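Local coordinates for FrnE protein (Deinococcus radiodurans, PDB 5CNW), which probably acts as a thiol-disulfide oxidoreductase of the DsbA-like, FrnE-type branch of the thioredoxin superfamily, at residues A[11-16]-A[46-51]. Residues are numbered along the deposited sequence; the frame is centred on the assembly and turned at random.
Sequences KIRVDI and EVVWHS
Asp15 and His50 share a first torsion (chi1 -64° and -63°), each with CG beside its own backbone N, which turns the carboxylate and the imidazole toward each other over the seam between two strands. His50 NE2 donates to Asp15 OD1 at 2.7 Å, almost within the ring plane; the oxygen receives it on its anti side, tilted out of the carboxylate plane, with carboxylate and ring planes 61° apart. Asp179 holds the ring's other nitrogen, ND1, which fixes its rotation, and Trp17 stacks on it. The Arg13 chain runs extended to NE, which makes weak, bent hydrogen bonds to both Asp15 oxygens within a salt bridge. Together these two donors would probably stabilise the aspartate as an anion. Val48 CG2 lies over one face of the guanidinium, 3.7 Å from Arg13 NH2, while Glu46 OE2 gives Arg13 NH1 only a long salt bridge. Beneath this polar network the backbones pair in parallel register, as expected for the beta-alpha-beta unit of a thioredoxin fold, with helix 23-38 connecting strands 12-18 and 45-51. Five main-chain hydrogen bonds close the ladder, from Glu46 N to Ile12 O at one end to His50 N to Ile16 O (2.8 Å) at the other. On the opposite face of the sheet Ile16 lies alongside Trp49: Ile16 CD1 sits over the six-membered ring of the indole, 4.1 Å from its centroid, and Ile16 CG2 reaches Trp49 CZ3 at 3.5 Å. Ile16 CD1 also touches Val47 CG1 at 3.8 Å. Helix 23-38 packs against this apolar side, Phe32 meeting Val14 and Val47, while the indole NE1 is hydrogen-bonded to Asp126.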
loop_
_atom_site.group_PDB
_atom_site.type_symbol
_atom_site.label_atom_id
_atom_site.label_comp_id
_atom_site.label_asym_id
_atom_site.label_seq_id
_atom_site.Cartn_x
_atom_site.Cartn_y
_atom_site.Cartn_z
ATOM N N LYS A 11 20.341 5.284 -3.591
ATOM C CA LYS A 11 19.038 4.813 -3.125
ATOM C C LYS A 11 18.023 4.677 -4.252
ATOM O O LYS A 11 18.078 5.392 -5.246
ATOM C CB LYS A 11 18.474 5.753 -2.056
ATOM C CG LYS A 11 19.314 5.829 -0.795
ATOM C CD LYS A 11 19.274 4.527 -0.005
ATOM C CE LYS A 11 18.066 4.465 0.920
ATOM N NZ LYS A 11 18.296 3.519 2.054
ATOM N N ILE A 12 17.103 3.735 -4.078
ATOM C CA ILE A 12 15.930 3.619 -4.928
ATOM C C ILE A 12 14.678 3.842 -4.106
ATOM O O ILE A 12 14.416 3.119 -3.148
ATOM C CB ILE A 12 15.809 2.238 -5.590
ATOM C CG1 ILE A 12 17.012 1.936 -6.476
ATOM C CG2 ILE A 12 14.531 2.157 -6.424
ATOM C CD1 ILE A 12 16.859 0.627 -7.219
ATOM N N ARG A 13 13.889 4.832 -4.484
ATOM C CA ARG A 13 12.631 5.065 -3.795
ATOM C C ARG A 13 11.492 4.333 -4.489
ATOM O O ARG A 13 11.336 4.404 -5.709
ATOM C CB ARG A 13 12.338 6.562 -3.726
ATOM C CG ARG A 13 11.039 6.916 -3.045
ATOM C CD ARG A 13 10.655 8.325 -3.428
ATOM N NE ARG A 13 9.466 8.776 -2.723
ATOM C CZ ARG A 13 9.485 9.286 -1.498
ATOM N NH1 ARG A 13 10.638 9.401 -0.852
ATOM N NH2 ARG A 13 8.356 9.678 -0.920
ATOM N N VAL A 14 10.704 3.613 -3.707
ATOM C CA VAL A 14 9.495 2.985 -4.214
ATOM C C VAL A 14 8.300 3.563 -3.493
ATOM O O VAL A 14 8.117 3.332 -2.299
ATOM C CB VAL A 14 9.514 1.464 -4.040
ATOM C CG1 VAL A 14 8.208 0.859 -4.557
ATOM C CG2 VAL A 14 10.718 0.871 -4.769
ATOM N N ASP A 15 7.503 4.331 -4.227
ATOM C CA ASP A 15 6.243 4.866 -3.730
ATOM C C ASP A 15 5.098 3.952 -4.107
ATOM O O ASP A 15 4.893 3.666 -5.293
ATOM C CB ASP A 15 6.007 6.261 -4.300
ATOM C CG ASP A 15 7.049 7.244 -3.848
ATOM O OD1 ASP A 15 7.023 7.613 -2.654
ATOM O OD2 ASP A 15 7.898 7.641 -4.677
ATOM N N ILE A 16 4.354 3.473 -3.112
ATOM C CA ILE A 16 3.262 2.558 -3.387
ATOM C C ILE A 16 1.945 3.171 -2.930
ATOM O O ILE A 16 1.781 3.498 -1.752
ATOM C CB ILE A 16 3.458 1.201 -2.690
ATOM C CG1 ILE A 16 4.856 0.639 -2.988
ATOM C CG2 ILE A 16 2.389 0.208 -3.131
ATOM C CD1 ILE A 16 5.160 -0.601 -2.155
ATOM N N GLU A 46 14.104 2.359 -0.489
ATOM C CA GLU A 46 13.242 3.068 0.446
ATOM C C GLU A 46 11.784 2.945 0.008
ATOM O O GLU A 46 11.412 3.423 -1.063
ATOM C CB GLU A 46 13.667 4.540 0.524
ATOM C CG GLU A 46 12.753 5.436 1.341
ATOM C CD GLU A 46 13.087 6.909 1.173
ATOM O OE1 GLU A 46 13.874 7.246 0.261
ATOM O OE2 GLU A 46 12.562 7.730 1.953
ATOM N N VAL A 47 10.965 2.304 0.837
ATOM C CA VAL A 47 9.556 2.096 0.529
ATOM C C VAL A 47 8.704 3.100 1.283
ATOM O O VAL A 47 8.819 3.229 2.504
ATOM C CB VAL A 47 9.109 0.662 0.885
ATOM C CG1 VAL A 47 7.640 0.455 0.555
ATOM C CG2 VAL A 47 9.987 -0.365 0.147
ATOM N N VAL A 48 7.857 3.821 0.553
ATOM C CA VAL A 48 6.958 4.802 1.148
ATOM C C VAL A 48 5.529 4.494 0.737
ATOM O O VAL A 48 5.214 4.474 -0.454
ATOM C CB VAL A 48 7.312 6.240 0.728
ATOM C CG1 VAL A 48 6.314 7.234 1.324
ATOM C CG2 VAL A 48 8.725 6.590 1.163
ATOM N N TRP A 49 4.669 4.232 1.719
ATOM C CA TRP A 49 3.263 3.975 1.441
ATOM C C TRP A 49 2.485 5.287 1.265
ATOM O O TRP A 49 2.734 6.276 1.957
ATOM C CB TRP A 49 2.647 3.106 2.559
ATOM C CG TRP A 49 3.214 1.723 2.530
ATOM C CD1 TRP A 49 4.283 1.258 3.238
ATOM C CD2 TRP A 49 2.781 0.639 1.691
ATOM N NE1 TRP A 49 4.527 -0.063 2.907
ATOM C CE2 TRP A 49 3.620 -0.460 1.960
ATOM C CE3 TRP A 49 1.746 0.492 0.757
ATOM C CZ2 TRP A 49 3.468 -1.695 1.312
ATOM C CZ3 TRP A 49 1.590 -0.727 0.125
ATOM C CH2 TRP A 49 2.449 -1.807 0.401
ATOM N N HIS A 50 1.549 5.293 0.320
ATOM C CA HIS A 50 0.714 6.466 0.074
ATOM C C HIS A 50 -0.745 6.104 0.120
ATOM O O HIS A 50 -1.141 5.047 -0.372
ATOM C CB HIS A 50 1.022 7.094 -1.282
ATOM C CG HIS A 50 2.417 7.617 -1.395
ATOM N ND1 HIS A 50 2.734 8.934 -1.154
ATOM C CD2 HIS A 50 3.583 6.998 -1.700
ATOM C CE1 HIS A 50 4.033 9.110 -1.318
ATOM N NE2 HIS A 50 4.570 7.951 -1.646
ATOM N N SER A 51 -1.535 6.998 0.700
ATOM C CA SER A 51 -2.959 6.781 0.863
ATOM C C SER A 51 -3.728 6.766 -0.458
ATOM O O SER A 51 -3.529 7.614 -1.323
ATOM C CB SER A 51 -3.547 7.868 1.764
ATOM O OG SER A 51 -2.777 8.022 2.943
#